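Local coordinates for uncharacterized protein (Staphylococcus aureus subsp. aureus Mu50, PDB 4QPV) that is of unknown function but belongs to the DUF1672 family and adopts an unusual fold built on a kinked-helix-beta-beta-beta repeat, at residues A52-Q57 with K100-S105; V83-D86 with V91-A94; T124-F129 with R189-L194; T155-N160 with K164-G169. All coordinates share one frame; numbering follows the deposited sequence. Where two conformers were deposited one is given.

Contact 1 of 4, residues A52-Q57 with K100-S105; sequences AKRGEQ and KSIIES
R54 reaches from helix 48-63 into the loop that follows strand 90-98 and meets the backbone carbonyls of I102 and S105. The protein has a kinked-helix-beta-beta-beta repeat fold. This contact ties helix 48-63 to the chain leaving the three-stranded antiparallel sheet, where residues 100-103 form a 3-10 turn.

The R54 side chain is bent, not extended. CG stands beside the backbone N (chi1 -66°), and further bends at chi2 and chi3 fold the chain back over I102. R54 CB lies 3.6 Å from I102 CG1, and the two side chains slide past each other in opposite directions. I102 has CG1 anti to its own backbone N (chi1 -162°), against R54; CD1 beyond it is 3.6 Å from R54 NE.

The guanidinium is gripped along its edge. NE of R54 donates to I102 O at 2.9 Å, with the acceptor close to the guanidinium plane and the donor in the carbonyl plane. NH1 of R54 donates to Q57 OE1 at 2.8 Å, one turn further along the helix, and also to S107 O. These bonds fix the rotation of the flat group. The peptide carbonyl of S105 lies over one face, with S105 O 3.0 Å from R54 CZ. The carbonyl dipole probably favours the positive charge, although the angles do not make a hydrogen bond. The S105 hydroxyl instead bonds to S107 N. A water accepts from R54 NH2 at 2.9 Å and donates to S101 O at 2.8 Å.

Contact 2 of 4, residues V83-D86 with V91-A94; sequences VHCD and VFNA
C85 and F92 pack tightly across two antiparallel strands. C85 CB sits over the face of the F92 ring, 3.5 Å from its centroid, in a CH-pi contact. SG of C85 approaches the same ring obliquely, 4.3 Å from the centroid, as a sulfur-aromatic contact. The F92 ring gets there because CG lies between the backbone N and the carbonyl carbon (chi1 63°), which swings the ring across toward the neighbouring strand. V83 and A94 share this face more loosely, with V83 CG2 4.2 Å from A94 CB. F59 of helix 48-63 touches V83, F92 and A94, and V125 of helix 116-133 adds to the cover over F92.

The strands form the beta hairpin 78-87 and 90-98, part of a three-stranded antiparallel sheet. V83 with A94 and C85 with F92 are hydrogen-bonded pairs. The bond from C85 N to F92 O is short and nearly straight, 2.7 Å and 170°. That from F92 N to C85 O is longer, at 3.1 Å, and more bent.

H84, D86, V91 and N93 point to the other face. Toward the hairpin turn this side is more open to solvent. D86 is exposed and lies alongside V91, pointing the same way, with D86 OD1 3.5 Å from V91 CG2. H84 and V91 cross at a slant, and CE1 of H84 comes 3.7 Å from V91 CG1. M163 of helix 159-165 touches both H84 and N93.

Contact 3 of 4, residues T124-F129 with R189-L194; sequences TVLSGF and RYFQPL
L126 lays its two methyl groups across the face of the F191 ring. This is apolar packing between helix 116-133, which follows the three-stranded sheet of the kinked-helix-beta-beta-beta fold, and the chain at the end of helix 184-190. The L126 and F191 side chains cross at about a right angle. CD2 of L126 stands over the ring, offset toward its rim, 3.8 Å from the F191 centroid in a CH-pi contact. Its nearest ring atom is F191 CG, at 3.5 Å. CD1 of L126 lies further along the ring, 3.8 Å from F191 CE2.

F129 is one helical turn on. L126 CD2 also lies over the rim of the F129 ring, so this one methyl touches the faces of two aromatic rings. F129 turns CG beside its backbone N (chi1 -78°), which carries the ring out toward F191. There it meets the other residue edge first, and F129 CE2 is 3.8 Å from F191 CB. M206 of helix 199-212 touches both phenylalanines, and Y187 of helix 184-190 touches L126. All three residues of the contact are buried. The F191 carbonyl accepts from L194 N at 2.9 Å, while F129 CE2 approaches the same F191 O at 3.3 Å, near the ring plane.

Contact 4 of 4, residues T155-N160 with K164-G169; sequences TGYTEN and KTQNSG
K164 N donates to N160 O at 3.0 Å, and the K164 side chain then runs out beside N160. From the start it keeps close to the carbonyl that its own backbone N holds. CB of K164 is 3.4 Å from N160 O. CG stays beside the same oxygen at 3.5 Å. CD begins to leave it, at 4.0 Å. CE of K164 has passed the carbonyl and meets the amide of N160, 3.8 Å from ND2. The chain is extended beyond CG, and CG stands beside the backbone N (chi1 -66°); this shape lets the lysine lie alongside N160, pointing the same way. Both residues are exposed.

The backbone bond is the i to i+4 link of the short helix 159-165. T158 is its N-cap: T158 OG1 accepts from A161 N and donates to Y27 O. At the other end Q166 is the first residue to leave helical geometry.

The buried side of the contact is made by Y157 and Q166, whose side chains cross at about a right angle. Ring and amide planes are 30° apart. Q166 NE2 donates to T165 OG1 at 3.0 Å, close to the amide plane. P274 O bonds to both Y157 OH and Q166 NE2. A water donates to Q166 OE1 at 2.7 Å and, weakly, to Y157 OH at 3.3 Å.

Overall arrangement
Contacts 1 and 2 come first along the chain, and the hairpin of contact 2 falls between the two segments of contact 1. Contact 3 opens next, and contact 4 lies within the span between its segments. Contact 1 is the outlying one, with centres 18 to 24 Å from the others, and it touches none of them. The other three meet. The centre of contact 2 is about 13 Å from that of contact 3 and 11 Å from that of contact 4; those of 3 and 4 are about 22 Å apart. T124 packs on A94 and on the chain at 167-169. N93 N probably bonds to G169 O. Strand 90-98 thus touches both helix 116-133 and the chain at 167-169, linking the three-stranded sheet to later parts of the fold.

Contact 1 of 4, residues A52-Q57 with K100-S105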
loop_
_atom_site.group_PDB
_atom_site.type_symbol
_atom_site.label_atom_id
_atom_site.label_comp_id
_atom_site.label_asym_id
_atom_site.label_seq_id
_atom_site.Cartn_x
_atom_site.Cartn_y
_atom_site.Cartn_z
ATOM N N ALA A 52 8.321 3.856 -17.415
ATOM C CA ALA A 52 8.500 4.494 -16.100
ATOM C C ALA A 52 8.166 5.990 -16.180
ATOM O O ALA A 52 7.407 6.495 -15.353
ATOM C CB ALA A 52 9.928 4.295 -15.608
ATOM N N LYS A 53 8.675 6.677 -17.228
ATOM C CA LYS A 53 8.434 8.104 -17.456
ATOM C C LYS A 53 6.933 8.373 -17.655
ATOM O O LYS A 53 6.405 9.326 -17.068
ATOM C CB LYS A 53 9.248 8.593 -18.692
ATOM C CG LYS A 53 9.008 10.059 -19.047
ATOM C CD LYS A 53 10.002 10.611 -20.070
ATOM C CE LYS A 53 9.767 10.144 -21.484
ATOM N NZ LYS A 53 10.605 10.910 -22.446
ATOM N N ARG A 54 6.258 7.540 -18.482
ATOM C CA ARG A 54 4.808 7.690 -18.739
ATOM C C ARG A 54 3.987 7.416 -17.461
ATOM O O ARG A 54 2.998 8.111 -17.210
ATOM C CB ARG A 54 4.335 6.799 -19.905
ATOM C CG ARG A 54 4.940 7.204 -21.274
ATOM C CD ARG A 54 4.307 8.485 -21.804
ATOM N NE ARG A 54 3.159 8.206 -22.668
ATOM C CZ ARG A 54 2.221 9.093 -22.990
ATOM N NH1 ARG A 54 2.237 10.311 -22.463
ATOM N NH2 ARG A 54 1.259 8.767 -23.837
ATOM N N GLY A 55 4.399 6.433 -16.669
ATOM C CA GLY A 55 3.740 6.131 -15.393
ATOM C C GLY A 55 3.830 7.296 -14.427
ATOM O O GLY A 55 2.823 7.720 -13.854
ATOM N N GLU A 56 5.021 7.897 -14.322
ATOM C CA GLU A 56 5.229 9.082 -13.475
ATOM C C GLU A 56 4.372 10.247 -13.991
ATOM O O GLU A 56 3.688 10.916 -13.203
ATOM C CB GLU A 56 6.725 9.442 -13.434
ATOM C CG GLU A 56 7.519 8.409 -12.627
ATOM C CD GLU A 56 9.016 8.360 -12.891
ATOM O OE1 GLU A 56 9.526 9.199 -13.673
ATOM O OE2 GLU A 56 9.679 7.461 -12.328
ATOM N N GLN A 57 4.343 10.436 -15.328
ATOM C CA GLN A 57 3.529 11.489 -15.941
ATOM C C GLN A 57 2.053 11.304 -15.579
ATOM O O GLN A 57 1.374 12.296 -15.313
ATOM C CB GLN A 57 3.696 11.491 -17.474
ATOM C CG GLN A 57 2.902 12.603 -18.193
ATOM C CD GLN A 57 2.946 12.451 -19.693
ATOM O OE1 GLN A 57 3.503 11.487 -20.227
ATOM N NE2 GLN A 57 2.407 13.427 -20.420
ATOM N N LYS A 100 0.649 -1.375 -24.743
ATOM C CA LYS A 100 1.984 -1.191 -25.343
ATOM C C LYS A 100 2.065 0.154 -26.075
ATOM O O LYS A 100 3.141 0.736 -26.153
ATOM C CB LYS A 100 2.288 -2.345 -26.319
ATOM C CG LYS A 100 2.553 -3.688 -25.643
ATOM C CD LYS A 100 2.400 -4.813 -26.660
ATOM C CE LYS A 100 3.695 -5.529 -26.914
ATOM N NZ LYS A 100 3.703 -6.229 -28.230
ATOM N N SER A 101 0.913 0.676 -26.568
ATOM C CA SER A 101 0.835 1.964 -27.279
ATOM C C SER A 101 1.232 3.169 -26.394
ATOM O O SER A 101 1.376 4.271 -26.919
ATOM C CB SER A 101 -0.561 2.182 -27.851
ATOM O OG SER A 101 -1.499 2.324 -26.799
ATOM N N ILE A 102 1.453 2.963 -25.087
ATOM C CA ILE A 102 1.912 4.032 -24.185
ATOM C C ILE A 102 3.263 4.649 -24.638
ATOM O O ILE A 102 3.516 5.816 -24.347
ATOM C CB ILE A 102 1.984 3.567 -22.698
ATOM C CG1 ILE A 102 2.026 4.783 -21.730
ATOM C CG2 ILE A 102 3.149 2.578 -22.446
ATOM C CD1 ILE A 102 0.776 5.688 -21.711
ATOM N N ILE A 103 4.097 3.891 -25.378
ATOM C CA ILE A 103 5.404 4.395 -25.848
ATOM C C ILE A 103 5.273 5.374 -27.024
ATOM O O ILE A 103 6.269 5.986 -27.416
ATOM C CB ILE A 103 6.316 3.195 -26.264
ATOM C CG1 ILE A 103 5.794 2.455 -27.539
ATOM C CG2 ILE A 103 6.588 2.229 -25.079
ATOM C CD1 ILE A 103 6.876 1.546 -28.236
ATOM N N GLU A 104 4.073 5.491 -27.611
ATOM C CA GLU A 104 3.863 6.259 -28.841
ATOM C C GLU A 104 3.879 7.780 -28.696
ATOM O O GLU A 104 4.055 8.471 -29.703
ATOM C CB GLU A 104 2.545 5.844 -29.497
ATOM C CG GLU A 104 2.574 4.421 -30.044
ATOM C CD GLU A 104 1.295 3.970 -30.717
ATOM O OE1 GLU A 104 0.408 4.822 -30.958
ATOM O OE2 GLU A 104 1.169 2.756 -30.987
ATOM N N SER A 105 3.695 8.308 -27.485
ATOM C CA SER A 105 3.604 9.761 -27.307
ATOM C C SER A 105 4.088 10.226 -25.935
ATOM O O SER A 105 4.349 9.413 -25.062
ATOM C CB SER A 105 2.135 10.171 -27.477
ATOM O OG SER A 105 1.918 11.555 -27.292
HETATM O O HOH W 1 0.727 6.843 -25.958
#

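Contact 2 of 4, residues V83-D86 with V91-A94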
loop_
_atom_site.group_PDB
_atom_site.type_symbol
_atom_site.label_atom_id
_atom_site.label_comp_id
_atom_site.label_asym_id
_atom_site.label_seq_id
_atom_site.Cartn_x
_atom_site.Cartn_y
_atom_site.Cartn_z
ATOM N N VAL A 83 4.607 2.448 -8.621
ATOM C CA VAL A 83 5.200 3.728 -8.259
ATOM C C VAL A 83 5.203 3.909 -6.733
ATOM O O VAL A 83 4.362 3.349 -6.039
ATOM C CB VAL A 83 4.502 4.942 -8.953
ATOM C CG1 VAL A 83 4.546 4.841 -10.487
ATOM C CG2 VAL A 83 3.057 5.138 -8.450
ATOM N N HIS A 84 6.145 4.710 -6.238
ATOM C CA HIS A 84 6.201 5.120 -4.847
ATOM C C HIS A 84 6.107 6.632 -4.818
ATOM O O HIS A 84 6.766 7.327 -5.601
ATOM C CB HIS A 84 7.466 4.621 -4.111
ATOM C CG HIS A 84 7.520 5.049 -2.666
ATOM N ND1 HIS A 84 6.678 4.494 -1.716
ATOM C CD2 HIS A 84 8.308 5.977 -2.060
ATOM C CE1 HIS A 84 6.988 5.079 -0.564
ATOM N NE2 HIS A 84 7.965 5.970 -0.716
ATOM N N CYS A 85 5.265 7.135 -3.934
ATOM C CA CYS A 85 5.074 8.557 -3.728
ATOM C C CYS A 85 5.528 8.915 -2.327
ATOM O O CYS A 85 5.203 8.207 -1.374
ATOM C CB CYS A 85 3.612 8.939 -3.934
ATOM S SG CYS A 85 3.282 10.718 -3.761
ATOM N N ASP A 86 6.289 10.016 -2.215
ATOM C CA ASP A 86 6.693 10.619 -0.941
ATOM C C ASP A 86 6.831 12.098 -1.268
ATOM O O ASP A 86 7.930 12.604 -1.484
ATOM C CB ASP A 86 7.946 9.970 -0.315
ATOM C CG ASP A 86 8.253 10.458 1.106
ATOM O OD1 ASP A 86 7.674 11.485 1.526
ATOM O OD2 ASP A 86 9.045 9.784 1.810
ATOM N N VAL A 91 2.463 9.734 1.298
ATOM C CA VAL A 91 3.256 8.532 1.043
ATOM C C VAL A 91 2.373 7.341 0.689
ATOM O O VAL A 91 1.483 6.972 1.453
ATOM C CB VAL A 91 4.183 8.188 2.249
ATOM C CG1 VAL A 91 5.048 6.945 1.961
ATOM C CG2 VAL A 91 5.049 9.395 2.656
ATOM N N PHE A 92 2.641 6.722 -0.475
ATOM C CA PHE A 92 1.915 5.520 -0.908
ATOM C C PHE A 92 2.669 4.829 -2.024
ATOM O O PHE A 92 3.584 5.405 -2.624
ATOM C CB PHE A 92 0.466 5.854 -1.401
ATOM C CG PHE A 92 0.378 6.755 -2.628
ATOM C CD1 PHE A 92 0.512 6.229 -3.913
ATOM C CD2 PHE A 92 0.234 8.133 -2.491
ATOM C CE1 PHE A 92 0.483 7.070 -5.041
ATOM C CE2 PHE A 92 0.145 8.968 -3.617
ATOM C CZ PHE A 92 0.268 8.431 -4.886
ATOM N N ASN A 93 2.245 3.592 -2.274
ATOM C CA ASN A 93 2.660 2.789 -3.420
ATOM C C ASN A 93 1.413 2.463 -4.198
ATOM O O ASN A 93 0.358 2.217 -3.601
ATOM C CB ASN A 93 3.419 1.540 -3.023
ATOM C CG ASN A 93 4.848 1.846 -2.680
ATOM O OD1 ASN A 93 5.136 2.550 -1.704
ATOM N ND2 ASN A 93 5.766 1.377 -3.504
ATOM N N ALA A 94 1.507 2.518 -5.521
ATOM C CA ALA A 94 0.360 2.260 -6.383
ATOM C C ALA A 94 0.852 1.694 -7.683
ATOM O O ALA A 94 2.064 1.647 -7.903
ATOM C CB ALA A 94 -0.389 3.579 -6.630
#

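Contact 3 of 4, residues T124-F129 with R189-L194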
loop_
_atom_site.group_PDB
_atom_site.type_symbol
_atom_site.label_atom_id
_atom_site.label_comp_id
_atom_site.label_asym_id
_atom_site.label_seq_id
_atom_site.Cartn_x
_atom_site.Cartn_y
_atom_site.Cartn_z
ATOM N N THR A 124 -6.449 4.479 -3.332
ATOM C CA THR A 124 -5.053 4.092 -3.112
ATOM C C THR A 124 -4.197 5.359 -2.859
ATOM O O THR A 124 -3.392 5.388 -1.937
ATOM C CB THR A 124 -4.584 3.262 -4.316
ATOM O OG1 THR A 124 -5.211 1.984 -4.223
ATOM C CG2 THR A 124 -3.087 3.093 -4.367
ATOM N N VAL A 125 -4.388 6.398 -3.671
ATOM C CA VAL A 125 -3.661 7.649 -3.512
ATOM C C VAL A 125 -4.078 8.305 -2.192
ATOM O O VAL A 125 -3.220 8.772 -1.451
ATOM C CB VAL A 125 -3.930 8.553 -4.729
ATOM C CG1 VAL A 125 -3.485 9.993 -4.475
ATOM C CG2 VAL A 125 -3.261 7.975 -5.979
ATOM N N LEU A 126 -5.385 8.285 -1.878
ATOM C CA LEU A 126 -5.927 8.892 -0.660
ATOM C C LEU A 126 -5.408 8.211 0.625
ATOM O O LEU A 126 -5.369 8.862 1.664
ATOM C CB LEU A 126 -7.451 8.963 -0.684
ATOM C CG LEU A 126 -8.009 9.998 -1.679
ATOM C CD1 LEU A 126 -9.514 10.015 -1.639
ATOM C CD2 LEU A 126 -7.419 11.388 -1.450
ATOM N N SER A 127 -4.956 6.941 0.552
ATOM C CA SER A 127 -4.320 6.271 1.691
ATOM C C SER A 127 -3.081 7.088 2.111
ATOM O O SER A 127 -2.774 7.207 3.297
ATOM C CB SER A 127 -3.944 4.837 1.320
ATOM O OG SER A 127 -3.099 4.237 2.289
ATOM N N GLY A 128 -2.404 7.673 1.110
ATOM C CA GLY A 128 -1.222 8.507 1.316
ATOM C C GLY A 128 -1.580 9.810 2.028
ATOM O O GLY A 128 -0.801 10.327 2.828
ATOM N N PHE A 129 -2.790 10.336 1.760
ATOM C CA PHE A 129 -3.302 11.543 2.420
ATOM C C PHE A 129 -3.658 11.220 3.874
ATOM O O PHE A 129 -3.385 12.021 4.774
ATOM C CB PHE A 129 -4.538 12.081 1.677
ATOM C CG PHE A 129 -4.284 12.863 0.409
ATOM C CD1 PHE A 129 -3.720 12.250 -0.709
ATOM C CD2 PHE A 129 -4.674 14.194 0.308
ATOM C CE1 PHE A 129 -3.517 12.972 -1.897
ATOM C CE2 PHE A 129 -4.465 14.919 -0.873
ATOM C CZ PHE A 129 -3.906 14.296 -1.973
ATOM N N ARG A 189 -11.654 18.137 -6.702
ATOM C CA ARG A 189 -12.409 19.131 -5.944
ATOM C C ARG A 189 -12.046 19.174 -4.446
ATOM O O ARG A 189 -11.916 20.264 -3.891
ATOM C CB ARG A 189 -13.917 18.863 -6.104
ATOM C CG ARG A 189 -14.823 19.858 -5.385
ATOM C CD ARG A 189 -16.281 19.512 -5.568
ATOM N NE ARG A 189 -17.138 20.378 -4.760
ATOM C CZ ARG A 189 -18.453 20.229 -4.645
ATOM N NH1 ARG A 189 -19.074 19.239 -5.276
ATOM N NH2 ARG A 189 -19.156 21.059 -3.885
ATOM N N TYR A 190 -11.919 18.016 -3.793
ATOM C CA TYR A 190 -11.731 17.997 -2.346
ATOM C C TYR A 190 -10.316 17.709 -1.840
ATOM O O TYR A 190 -9.994 18.124 -0.719
ATOM C CB TYR A 190 -12.676 16.956 -1.729
ATOM C CG TYR A 190 -14.149 17.272 -1.898
ATOM C CD1 TYR A 190 -14.780 18.209 -1.083
ATOM C CD2 TYR A 190 -14.923 16.597 -2.836
ATOM C CE1 TYR A 190 -16.133 18.503 -1.235
ATOM C CE2 TYR A 190 -16.283 16.874 -2.987
ATOM C CZ TYR A 190 -16.884 17.825 -2.180
ATOM O OH TYR A 190 -18.227 18.090 -2.318
ATOM N N PHE A 191 -9.483 16.979 -2.608
ATOM C CA PHE A 191 -8.197 16.571 -2.045
ATOM C C PHE A 191 -6.949 17.171 -2.713
ATOM O O PHE A 191 -6.031 17.556 -1.994
ATOM C CB PHE A 191 -8.115 15.044 -2.040
ATOM C CG PHE A 191 -9.198 14.415 -1.191
ATOM C CD1 PHE A 191 -9.057 14.322 0.193
ATOM C CD2 PHE A 191 -10.348 13.893 -1.775
ATOM C CE1 PHE A 191 -10.059 13.737 0.981
ATOM C CE2 PHE A 191 -11.346 13.302 -0.986
ATOM C CZ PHE A 191 -11.196 13.233 0.388
ATOM N N GLN A 192 -6.888 17.253 -4.047
ATOM C CA GLN A 192 -5.704 17.835 -4.697
ATOM C C GLN A 192 -5.363 19.252 -4.138
ATOM O O GLN A 192 -4.175 19.480 -3.864
ATOM C CB GLN A 192 -5.856 17.891 -6.225
ATOM C CG GLN A 192 -4.518 18.115 -6.925
ATOM C CD GLN A 192 -4.549 17.840 -8.405
ATOM O OE1 GLN A 192 -5.135 16.857 -8.872
ATOM N NE2 GLN A 192 -3.824 18.649 -9.172
ATOM N N PRO A 193 -6.343 20.182 -3.878
ATOM C CA PRO A 193 -5.964 21.503 -3.338
ATOM C C PRO A 193 -5.293 21.462 -1.957
ATOM O O PRO A 193 -4.714 22.468 -1.555
ATOM C CB PRO A 193 -7.299 22.260 -3.256
ATOM C CG PRO A 193 -8.198 21.569 -4.209
ATOM C CD PRO A 193 -7.801 20.125 -4.130
ATOM N N LEU A 194 -5.352 20.324 -1.239
ATOM C CA LEU A 194 -4.769 20.221 0.097
ATOM C C LEU A 194 -3.267 19.917 0.100
ATOM O O LEU A 194 -2.623 20.150 1.126
ATOM C CB LEU A 194 -5.486 19.137 0.935
ATOM C CG LEU A 194 -6.989 19.274 1.156
ATOM C CD1 LEU A 194 -7.518 18.112 1.987
ATOM C CD2 LEU A 194 -7.349 20.614 1.800
#

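Contact 4 of 4, residues T155-N160 with K164-G169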
loop_
_atom_site.group_PDB
_atom_site.type_symbol
_atom_site.label_atom_id
_atom_site.label_comp_id
_atom_site.label_asym_id
_atom_site.label_seq_id
_atom_site.Cartn_x
_atom_site.Cartn_y
_atom_site.Cartn_z
ATOM N N THR A 155 8.406 -11.087 11.598
ATOM C CA THR A 155 9.048 -10.120 10.706
ATOM C C THR A 155 7.941 -9.563 9.847
ATOM O O THR A 155 6.847 -10.137 9.786
ATOM C CB THR A 155 10.165 -10.774 9.824
ATOM O OG1 THR A 155 9.548 -11.620 8.855
ATOM C CG2 THR A 155 11.216 -11.545 10.623
ATOM N N GLY A 156 8.231 -8.512 9.113
ATOM C CA GLY A 156 7.283 -8.036 8.122
ATOM C C GLY A 156 7.811 -8.463 6.765
ATOM O O GLY A 156 8.703 -9.313 6.672
ATOM N N TYR A 157 7.301 -7.855 5.695
ATOM C CA TYR A 157 7.901 -8.025 4.364
ATOM C C TYR A 157 9.263 -7.335 4.360
ATOM O O TYR A 157 9.494 -6.504 5.229
ATOM C CB TYR A 157 7.027 -7.261 3.363
ATOM C CG TYR A 157 5.809 -7.956 2.822
ATOM C CD1 TYR A 157 5.917 -8.893 1.791
ATOM C CD2 TYR A 157 4.531 -7.529 3.179
ATOM C CE1 TYR A 157 4.782 -9.464 1.210
ATOM C CE2 TYR A 157 3.393 -8.091 2.608
ATOM C CZ TYR A 157 3.523 -9.047 1.618
ATOM O OH TYR A 157 2.390 -9.532 1.037
ATOM N N THR A 158 10.108 -7.555 3.360
ATOM C CA THR A 158 11.315 -6.742 3.210
ATOM C C THR A 158 10.913 -5.418 2.533
ATOM O O THR A 158 9.866 -5.345 1.859
ATOM C CB THR A 158 12.394 -7.446 2.363
ATOM O OG1 THR A 158 11.903 -7.574 1.007
ATOM C CG2 THR A 158 12.825 -8.796 2.948
ATOM N N GLU A 159 11.766 -4.401 2.658
ATOM C CA GLU A 159 11.516 -3.116 2.014
ATOM C C GLU A 159 11.470 -3.298 0.486
ATOM O O GLU A 159 10.603 -2.712 -0.166
ATOM C CB GLU A 159 12.583 -2.082 2.429
ATOM C CG GLU A 159 12.471 -1.667 3.887
ATOM C CD GLU A 159 13.305 -0.463 4.288
ATOM O OE1 GLU A 159 12.876 0.677 3.998
ATOM O OE2 GLU A 159 14.368 -0.656 4.924
ATOM N N ASN A 160 12.358 -4.135 -0.095
ATOM C CA ASN A 160 12.350 -4.342 -1.549
ATOM C C ASN A 160 11.065 -4.997 -2.016
ATOM O O ASN A 160 10.517 -4.599 -3.045
ATOM C CB ASN A 160 13.529 -5.178 -2.006
ATOM C CG ASN A 160 14.778 -4.388 -2.231
ATOM O OD1 ASN A 160 15.818 -4.670 -1.646
ATOM N ND2 ASN A 160 14.702 -3.386 -3.085
ATOM N N LYS A 164 8.631 -3.129 -4.778
ATOM C CA LYS A 164 8.470 -3.717 -6.109
ATOM C C LYS A 164 7.190 -4.493 -6.371
ATOM O O LYS A 164 6.882 -4.727 -7.552
ATOM C CB LYS A 164 9.663 -4.641 -6.363
ATOM C CG LYS A 164 10.967 -3.857 -6.449
ATOM C CD LYS A 164 12.174 -4.710 -6.716
ATOM C CE LYS A 164 13.417 -3.840 -6.662
ATOM N NZ LYS A 164 14.491 -4.350 -7.556
ATOM N N THR A 165 6.477 -4.965 -5.316
ATOM C CA THR A 165 5.364 -5.884 -5.584
ATOM C C THR A 165 4.003 -5.463 -5.039
ATOM O O THR A 165 3.020 -6.166 -5.297
ATOM C CB THR A 165 5.706 -7.297 -5.045
ATOM O OG1 THR A 165 5.584 -7.357 -3.613
ATOM C CG2 THR A 165 7.088 -7.799 -5.485
ATOM N N GLN A 166 3.937 -4.384 -4.253
ATOM C CA GLN A 166 2.678 -3.983 -3.608
ATOM C C GLN A 166 2.204 -2.644 -4.148
ATOM O O GLN A 166 3.028 -1.821 -4.571
ATOM C CB GLN A 166 2.850 -3.949 -2.072
ATOM C CG GLN A 166 3.398 -5.291 -1.483
ATOM C CD GLN A 166 2.435 -6.459 -1.641
ATOM O OE1 GLN A 166 1.254 -6.394 -1.276
ATOM N NE2 GLN A 166 2.924 -7.566 -2.184
ATOM N N ASN A 167 0.871 -2.440 -4.151
ATOM C CA ASN A 167 0.258 -1.277 -4.802
ATOM C C ASN A 167 -1.084 -0.889 -4.173
ATOM O O ASN A 167 -1.982 -0.425 -4.887
ATOM C CB ASN A 167 0.032 -1.665 -6.306
ATOM C CG ASN A 167 -0.894 -2.856 -6.518
ATOM O OD1 ASN A 167 -1.427 -3.461 -5.574
ATOM N ND2 ASN A 167 -1.120 -3.220 -7.766
ATOM N N SER A 168 -1.245 -1.092 -2.856
ATOM C CA SER A 168 -2.551 -0.840 -2.227
ATOM C C SER A 168 -2.702 0.558 -1.627
ATOM O O SER A 168 -3.802 0.935 -1.202
ATOM C CB SER A 168 -2.794 -1.860 -1.123
ATOM O OG SER A 168 -1.762 -1.785 -0.149
ATOM N N GLY A 169 -1.609 1.282 -1.539
ATOM C CA GLY A 169 -1.580 2.604 -0.923
ATOM C C GLY A 169 -0.417 2.693 0.038
ATOM O O GLY A 169 0.634 2.074 -0.202
HETATM O O HOH W 2 -0.402 -8.165 -0.189
#